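Local structure of aminopeptidase N (Francisella tularensis subsp. tularensis, 5DLL) at residues T343-L346 and N347-V351; M402-L406 and L407-G411; L482-A485 and D486-E489; L845-I848 and K849-P853. The protein probably removes N-terminal amino acids from peptides as a zinc-dependent M1-family aminopeptidase, serving the turnover of intracellular peptides. One frame throughout, in Å; residues are numbered along the deposited sequence.

Contact 1. Residues T343-L346 and N347-V351; sequences TSDL and NSRDV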
# COMPACT_ATOMS: atom_id res chain seq x y z
N THR A 343 5.64 -4.84 9.88
CA THR A 343 4.39 -5.53 10.14
C THR A 343 4.58 -7.05 10.32
O THR A 343 3.90 -7.66 11.14
CB THR A 343 3.37 -5.21 9.03
OG1 THR A 343 2.99 -3.84 9.15
CG2 THR A 343 2.12 -6.07 9.14
N SER A 344 5.51 -7.64 9.57
CA SER A 344 5.77 -9.08 9.65
C SER A 344 6.34 -9.52 11.02
O SER A 344 5.89 -10.52 11.60
CB SER A 344 6.73 -9.50 8.53
OG SER A 344 6.11 -9.40 7.27
N ASP A 345 7.32 -8.77 11.51
CA ASP A 345 7.94 -9.05 12.81
C ASP A 345 6.97 -8.92 13.98
O ASP A 345 6.89 -9.82 14.82
CB ASP A 345 9.15 -8.13 13.04
CG ASP A 345 10.29 -8.39 12.06
OD1 ASP A 345 10.35 -9.50 11.48
OD2 ASP A 345 11.13 -7.48 11.88
N LEU A 346 6.22 -7.82 14.04
CA LEU A 346 5.32 -7.54 15.17
C LEU A 346 3.93 -8.17 15.05
O LEU A 346 3.12 -8.03 15.97
CB LEU A 346 5.18 -6.02 15.37
CG LEU A 346 6.34 -5.29 16.06
CD1 LEU A 346 7.60 -5.29 15.21
CD2 LEU A 346 5.92 -3.86 16.37
N ASN A 347 3.64 -8.85 13.94
CA ASN A 347 2.39 -9.61 13.79
C ASN A 347 2.72 -11.01 13.26
O ASN A 347 3.59 -11.67 13.82
CB ASN A 347 1.39 -8.86 12.89
CG ASN A 347 1.11 -7.44 13.37
OD1 ASN A 347 0.06 -7.18 13.97
ND2 ASN A 347 2.03 -6.52 13.10
N SER A 348 2.05 -11.48 12.21
CA SER A 348 2.38 -12.76 11.58
C SER A 348 3.12 -12.56 10.26
O SER A 348 2.58 -11.95 9.33
CB SER A 348 1.10 -13.55 11.31
OG SER A 348 1.39 -14.76 10.63
N ARG A 349 4.34 -13.08 10.17
CA ARG A 349 5.16 -12.94 8.97
C ARG A 349 4.50 -13.58 7.76
O ARG A 349 4.43 -12.97 6.69
CB ARG A 349 6.54 -13.57 9.15
CG ARG A 349 7.47 -12.82 10.11
CD ARG A 349 8.93 -13.07 9.79
NE ARG A 349 9.23 -12.74 8.39
CZ ARG A 349 9.61 -11.54 7.94
NH1 ARG A 349 9.76 -10.51 8.76
NH2 ARG A 349 9.84 -11.39 6.65
N ASP A 350 4.01 -14.80 7.94
CA ASP A 350 3.47 -15.60 6.84
C ASP A 350 2.21 -14.99 6.24
O ASP A 350 2.05 -14.99 5.02
CB ASP A 350 3.18 -17.03 7.32
CG ASP A 350 4.42 -17.74 7.85
OD1 ASP A 350 5.45 -17.75 7.14
OD2 ASP A 350 4.37 -18.29 8.97
N VAL A 351 1.33 -14.47 7.09
CA VAL A 351 0.08 -13.85 6.63
C VAL A 351 0.38 -12.55 5.88
O VAL A 351 -0.12 -12.34 4.77
CB VAL A 351 -0.87 -13.56 7.81
CG1 VAL A 351 -2.11 -12.80 7.35
CG2 VAL A 351 -1.28 -14.87 8.49

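Contact 2. Residues M402-L406 and L407-G411; sequences MIHTL and LGEEG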
# COMPACT_ATOMS: atom_id res chain seq x y z
N MET A 402 14.39 -9.31 -2.92
CA MET A 402 15.23 -10.27 -3.63
C MET A 402 16.72 -10.12 -3.31
O MET A 402 17.47 -11.10 -3.39
CB MET A 402 15.02 -10.17 -5.14
CG MET A 402 13.97 -11.11 -5.69
SD MET A 402 13.55 -10.76 -7.40
CE MET A 402 15.13 -11.04 -8.20
N ILE A 403 17.14 -8.91 -2.96
CA ILE A 403 18.52 -8.66 -2.54
C ILE A 403 18.71 -9.14 -1.10
O ILE A 403 19.77 -9.65 -0.75
CB ILE A 403 18.90 -7.17 -2.65
CG1 ILE A 403 18.71 -6.66 -4.09
CG2 ILE A 403 20.34 -6.96 -2.23
CD1 ILE A 403 18.75 -5.15 -4.22
N HIS A 404 17.69 -8.96 -0.27
CA HIS A 404 17.67 -9.53 1.07
C HIS A 404 17.84 -11.06 1.01
O HIS A 404 18.59 -11.63 1.78
CB HIS A 404 16.37 -9.18 1.79
CG HIS A 404 16.34 -9.61 3.22
ND1 HIS A 404 16.07 -10.91 3.60
CD2 HIS A 404 16.55 -8.92 4.37
CE1 HIS A 404 16.11 -11.00 4.92
NE2 HIS A 404 16.41 -9.81 5.41
N THR A 405 17.12 -11.69 0.08
CA THR A 405 17.18 -13.15 -0.12
C THR A 405 18.59 -13.60 -0.54
O THR A 405 19.09 -14.61 -0.04
CB THR A 405 16.16 -13.60 -1.19
OG1 THR A 405 14.85 -13.14 -0.83
CG2 THR A 405 16.12 -15.11 -1.31
N LEU A 406 19.21 -12.84 -1.44
CA LEU A 406 20.55 -13.17 -1.94
C LEU A 406 21.65 -12.99 -0.89
O LEU A 406 22.58 -13.80 -0.83
CB LEU A 406 20.88 -12.33 -3.18
CG LEU A 406 20.11 -12.72 -4.45
CD1 LEU A 406 20.29 -11.66 -5.53
CD2 LEU A 406 20.55 -14.08 -4.97
N LEU A 407 21.56 -11.94 -0.08
CA LEU A 407 22.62 -11.62 0.88
C LEU A 407 22.39 -12.17 2.29
O LEU A 407 23.34 -12.35 3.04
CB LEU A 407 22.77 -10.10 1.00
CG LEU A 407 23.21 -9.33 -0.24
CD1 LEU A 407 23.12 -7.84 0.07
CD2 LEU A 407 24.62 -9.72 -0.67
N GLY A 408 21.13 -12.42 2.64
CA GLY A 408 20.77 -12.75 4.02
C GLY A 408 20.74 -11.48 4.86
O GLY A 408 21.25 -10.44 4.44
N GLU A 409 20.15 -11.57 6.05
CA GLU A 409 19.93 -10.40 6.89
C GLU A 409 21.23 -9.65 7.19
O GLU A 409 21.30 -8.43 7.01
CB GLU A 409 19.23 -10.79 8.20
CG GLU A 409 19.06 -9.65 9.21
CD GLU A 409 18.01 -8.62 8.83
OE1 GLU A 409 17.16 -8.89 7.94
OE2 GLU A 409 18.01 -7.53 9.43
N GLU A 410 22.23 -10.37 7.66
CA GLU A 410 23.46 -9.75 8.15
C GLU A 410 24.13 -8.92 7.05
O GLU A 410 24.51 -7.77 7.28
CB GLU A 410 24.41 -10.82 8.69
CG GLU A 410 25.46 -10.29 9.67
CD GLU A 410 26.25 -11.40 10.36
OE1 GLU A 410 25.98 -12.60 10.10
OE2 GLU A 410 27.14 -11.07 11.18
N GLY A 411 24.23 -9.51 5.86
CA GLY A 411 24.83 -8.84 4.70
C GLY A 411 23.98 -7.73 4.10
O GLY A 411 24.50 -6.79 3.50

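Contact 3. Residues L482-A485 and D486-E489; sequences LPTA and DQKE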
# COMPACT_ATOMS: atom_id res chain seq x y z
N LEU A 482 7.91 -12.68 -22.12
CA LEU A 482 7.39 -12.32 -23.44
C LEU A 482 7.48 -10.81 -23.72
O LEU A 482 7.59 -10.02 -22.78
CB LEU A 482 5.94 -12.78 -23.56
CG LEU A 482 5.68 -14.28 -23.41
CD1 LEU A 482 4.18 -14.55 -23.39
CD2 LEU A 482 6.36 -15.07 -24.52
N PRO A 483 7.42 -10.42 -25.00
CA PRO A 483 7.39 -9.00 -25.35
C PRO A 483 6.15 -8.28 -24.81
O PRO A 483 5.09 -8.88 -24.70
CB PRO A 483 7.37 -9.00 -26.89
CG PRO A 483 6.92 -10.37 -27.27
CD PRO A 483 7.47 -11.26 -26.21
N THR A 484 6.32 -7.00 -24.46
CA THR A 484 5.22 -6.15 -23.97
C THR A 484 5.02 -4.95 -24.89
O THR A 484 5.78 -4.74 -25.84
CB THR A 484 5.50 -5.64 -22.54
OG1 THR A 484 6.82 -5.08 -22.48
CG2 THR A 484 5.39 -6.77 -21.54
N ALA A 485 3.98 -4.16 -24.61
CA ALA A 485 3.69 -2.96 -25.39
C ALA A 485 4.83 -1.94 -25.33
O ALA A 485 5.19 -1.34 -26.35
CB ALA A 485 2.39 -2.34 -24.90
N ASP A 486 5.41 -1.76 -24.14
CA ASP A 486 6.48 -0.77 -23.92
C ASP A 486 7.83 -1.19 -24.52
O ASP A 486 8.61 -0.34 -24.97
CB ASP A 486 6.62 -0.42 -22.43
CG ASP A 486 6.88 -1.64 -21.56
OD1 ASP A 486 6.12 -2.62 -21.65
OD2 ASP A 486 7.84 -1.60 -20.77
N GLN A 487 8.11 -2.49 -24.51
CA GLN A 487 9.31 -3.02 -25.16
C GLN A 487 9.19 -4.52 -25.44
O GLN A 487 8.62 -5.26 -24.65
CB GLN A 487 10.56 -2.75 -24.30
CG GLN A 487 10.41 -3.14 -22.84
CD GLN A 487 11.74 -3.42 -22.17
OE1 GLN A 487 11.82 -4.23 -21.24
NE2 GLN A 487 12.80 -2.76 -22.62
N LYS A 488 9.75 -4.94 -26.58
CA LYS A 488 9.70 -6.34 -27.01
C LYS A 488 11.02 -7.10 -26.82
O LYS A 488 11.03 -8.33 -26.78
CB LYS A 488 9.23 -6.40 -28.47
CG LYS A 488 7.74 -6.12 -28.62
CD LYS A 488 7.43 -5.03 -29.64
CE LYS A 488 6.03 -4.49 -29.44
NZ LYS A 488 5.74 -3.34 -30.35
N GLU A 489 12.12 -6.36 -26.70
CA GLU A 489 13.44 -6.94 -26.41
C GLU A 489 13.56 -7.34 -24.93
O GLU A 489 13.28 -6.52 -24.05
CB GLU A 489 14.57 -5.98 -26.83
CG GLU A 489 14.65 -4.64 -26.08
CD GLU A 489 13.78 -3.54 -26.68
OE1 GLU A 489 14.17 -2.35 -26.58
OE2 GLU A 489 12.70 -3.84 -27.23

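Contact 4. Residues L845-I848 and K849-P853; sequences LEKI and KASNP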
# COMPACT_ATOMS: atom_id res chain seq x y z
N LEU A 845 -22.22 -0.24 -20.48
CA LEU A 845 -21.25 0.80 -20.83
C LEU A 845 -21.81 1.74 -21.90
O LEU A 845 -21.67 2.95 -21.80
CB LEU A 845 -19.93 0.19 -21.29
CG LEU A 845 -19.07 -0.46 -20.21
CD1 LEU A 845 -17.84 -1.11 -20.82
CD2 LEU A 845 -18.67 0.54 -19.14
N GLU A 846 -22.45 1.17 -22.92
CA GLU A 846 -23.06 1.96 -24.00
C GLU A 846 -24.26 2.78 -23.50
O GLU A 846 -24.55 3.83 -24.05
CB GLU A 846 -23.44 1.07 -25.19
CG GLU A 846 -22.27 0.75 -26.11
CD GLU A 846 -22.50 -0.47 -26.99
OE1 GLU A 846 -23.66 -0.91 -27.14
OE2 GLU A 846 -21.51 -1.00 -27.55
N LYS A 847 -24.95 2.28 -22.48
CA LYS A 847 -26.05 3.01 -21.85
C LYS A 847 -25.54 4.24 -21.11
O LYS A 847 -26.17 5.29 -21.13
CB LYS A 847 -26.81 2.09 -20.90
CG LYS A 847 -28.19 2.58 -20.49
CD LYS A 847 -28.17 3.27 -19.14
CE LYS A 847 -29.55 3.75 -18.73
NZ LYS A 847 -30.51 2.62 -18.52
N ILE A 848 -24.38 4.11 -20.46
CA ILE A 848 -23.73 5.23 -19.79
C ILE A 848 -23.28 6.27 -20.83
O ILE A 848 -23.54 7.47 -20.68
CB ILE A 848 -22.52 4.74 -18.95
CG1 ILE A 848 -23.01 3.91 -17.75
CG2 ILE A 848 -21.67 5.91 -18.45
CD1 ILE A 848 -21.97 2.96 -17.18
N LYS A 849 -22.60 5.80 -21.87
CA LYS A 849 -22.12 6.65 -22.97
C LYS A 849 -23.25 7.44 -23.65
O LYS A 849 -23.08 8.60 -24.01
CB LYS A 849 -21.39 5.75 -23.99
CG LYS A 849 -20.99 6.39 -25.31
CD LYS A 849 -20.34 5.35 -26.22
CE LYS A 849 -20.43 5.71 -27.69
NZ LYS A 849 -19.66 6.94 -28.01
N ALA A 850 -24.41 6.79 -23.81
CA ALA A 850 -25.53 7.36 -24.55
C ALA A 850 -26.45 8.27 -23.71
O ALA A 850 -27.39 8.85 -24.25
CB ALA A 850 -26.35 6.24 -25.18
N SER A 851 -26.18 8.39 -22.41
CA SER A 851 -27.00 9.24 -21.53
C SER A 851 -26.37 10.61 -21.24
O SER A 851 -26.74 11.27 -20.27
CB SER A 851 -27.30 8.50 -20.23
OG SER A 851 -28.19 7.42 -20.47
N ASN A 852 -25.43 11.03 -22.08
CA ASN A 852 -24.76 12.32 -21.93
C ASN A 852 -24.21 12.52 -20.52
O ASN A 852 -24.75 13.31 -19.74
CB ASN A 852 -25.69 13.48 -22.32
CG ASN A 852 -24.99 14.83 -22.32
OD1 ASN A 852 -23.78 14.92 -22.59
ND2 ASN A 852 -25.74 15.87 -22.01
N PRO A 853 -23.14 11.79 -20.19
CA PRO A 853 -22.47 11.98 -18.91
C PRO A 853 -21.42 13.07 -19.03
O PRO A 853 -21.22 13.63 -20.12
CB PRO A 853 -21.82 10.63 -18.67
CG PRO A 853 -21.49 10.13 -20.04
CD PRO A 853 -22.49 10.73 -20.98

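Contact 1. Residues T343-L346 and N347-V351
Asn-347 folds its amide back onto the carbonyl of Thr-343 at the end of helix 328-346. This is the main hydrogen bond of the contact. ND2 of Asn-347 lies 2.9 Å from O of Thr-343, with an N-H...O angle of 154°. The nitrogen sits in the carbonyl plane, on a lone pair, and the oxygen lies close to the amide plane. A second, weak bond to the same oxygen runs from N of Asn-347 to O of Thr-343, at 3.1 Å. With CG anti to the carbonyl carbon (chi1 -55°), the amide stays beside the backbone N, and both groups share one acceptor. ND2 is also bonded to OE1 of Gln-304, and the two side-chain bonds together fix the rotation of the amide.

The charged contact is a salt bridge, 3.0 Å from NH1 of Arg-349 to OD1 of Asp-345. The two side chains run alongside each other. NH1 comes from above the carboxylate plane, and the two flat groups are 43° apart. Glu-341 also pairs with NH1, while OD2 of Asp-345 is held by Trp-248 and Arg-252.

The packing is between Ser-344 and Arg-349. CB of Ser-344 lies over one guanidinium face, toward its rim, 3.2 Å from NH1 of Arg-349. The hydroxyl of Ser-344 is bonded to Gln-340.

Ser-348 is the N-cap residue of helix 349-369, and its OG is bonded to Asp-604. Thr-343 and Asn-347 touch helix 297-312, which carries the zinc ligand His-309. Leu-346 and Arg-349 touch helix 236-253.

Contact 2. Residues M402-L406 and L407-G411
His-404 and Glu-409 are joined by a histidine-carboxylate hydrogen bond across a kink in helix 390-423. The axes of the two short helical pieces differ in direction by 77°. NE2 of His-404 donates to OE1 of Glu-409 over 2.8 Å, with an N-H...O angle of 161°. The oxygen lies at the ring edge, in the ring plane, and is met nearly along its own C-O bond. Ring and carboxylate planes are 57° apart. The Glu-409 chain bends at chi2 to bring OE1 to the ring.

Ordinary helical bonds reach as far as the kink. N of Leu-407 is 3.0 Å from O of Ile-403, and N of Gly-408 is 2.8 Å from O of His-404. The backbone N atoms of Glu-409 and Glu-410 make no helical bond, which marks the kink, and Gly-408 has positive phi. On another side, CG2 of Ile-403 packs 3.7 Å from CD1 of Leu-407, next to Met-437.

OE1 of Glu-409 also pairs with Arg-252, and OE2 is bonded to Gln-413. With a donor on each oxygen and an arginine close by, the carboxylate is probably ionised, which would strengthen the bond from His-404.

Contact 3. Residues L482-A485 and D486-E489
Pro-483 lays CB of its ring against the aliphatic start of Lys-488, with CB of Pro-483 3.4 Å from CG of Lys-488. Thr-484 to Gln-487 form a type I beta turn at the surface. It lies in the loop between strands 472-480 and 495-502 of the Ig-like domain. The pieces before and after the bend run nearly opposite ways, 154° apart.

Polar atoms of Thr-484 close the reversal. Its backbone N is bonded to O of Gln-487 over 2.9 Å, with an N-H...O angle of 160°. Its hydroxyl turns in over the bend. OG1 of Thr-484 is 2.8 Å from O of Gln-487 and 2.7 Å from OD1 of Asp-486. A single hydroxyl proton can serve one of these acceptors at a time. Lys-490 also reaches OG1. The torsion explains the reach: OG1 sits between the backbone N and the carbonyl carbon (chi1 50°), which sets it facing both O of Gln-487 and OD1 of Asp-486. CG of Asp-486 takes the same kind of position on its own residue, which carries OD1 back over the bend to Thr-484.

Two neighbouring loops meet the turn here. Ser-373 is bonded to OD1 of Asp-486, and Ser-455 is bonded through its backbone N to OE1 of Gln-487. On the Lys-488 side the chain bends at chi2, and CE of Lys-488 comes to 3.6 Å from O of Thr-484.

Contact 4. Residues L845-I848 and K849-P853
Ser-851 reaches back with its hydroxyl to the carbonyl of Lys-847, where helix 835-849 ends. The last carbonyls of a helix lack the amide partners of a next turn, and here most are served by what follows. OG of Ser-851 donates to O of Lys-847 over 3.0 Å, nearly along the C=O axis. With OG anti to the carbonyl carbon (chi1 -69°), the hydroxyl lies beside the backbone N.

The two carbonyls before it keep regular helix bonds. N of Lys-849 is 3.0 Å from O of Leu-845, at an N-H...O angle of 169°. N of Ala-850 is 3.0 Å from O of Glu-846, less straight at 138°.

O of Ile-848 is bonded differently. N of Ser-851 donates to O of Ile-848 over 3.3 Å, three residues on rather than four, and comes from above the carbonyl plane. CG of Pro-853 also lies 3.4 Å from O of Ile-848.

Around the turn, Ile-848 packs on Val-857 of helix 855-866 and on Ala-806 of helix 800-815. Ser-851 touches Leu-810, and Lys-847 makes a weak, long ion pair with Asp-807. A bound phosphate, probably from the crystallisation liquor, lies about 4 Å from the Lys-847 side chain.

A serine hydroxyl thus serves a carbonyl at the end of the helix. The ammonium of Lys-847 may add a little positive charge near the negative end of the helix dipole.

Overall arrangement
The four contacts follow one another along the chain without overlap. Contacts 1 and 2 share the M1 peptidase domain, with centres 18 Å apart and nearest atoms about 7 Å apart. Arg-252 of helix 236-253 links them: it pairs with Asp-345 of contact 1 and Glu-409 of contact 2. In contact 1 the side chain of Thr-343 is about 13 Å from the zinc ion. Contact 3 lies in the Ig-like domain, centred 30 Å from contact 2. Contact 4 is in the helical C-terminal domain, 53 Å from contact 2 between centres and across the centre of the chain from it. Together they mark three of the domains in this one-chain enzyme.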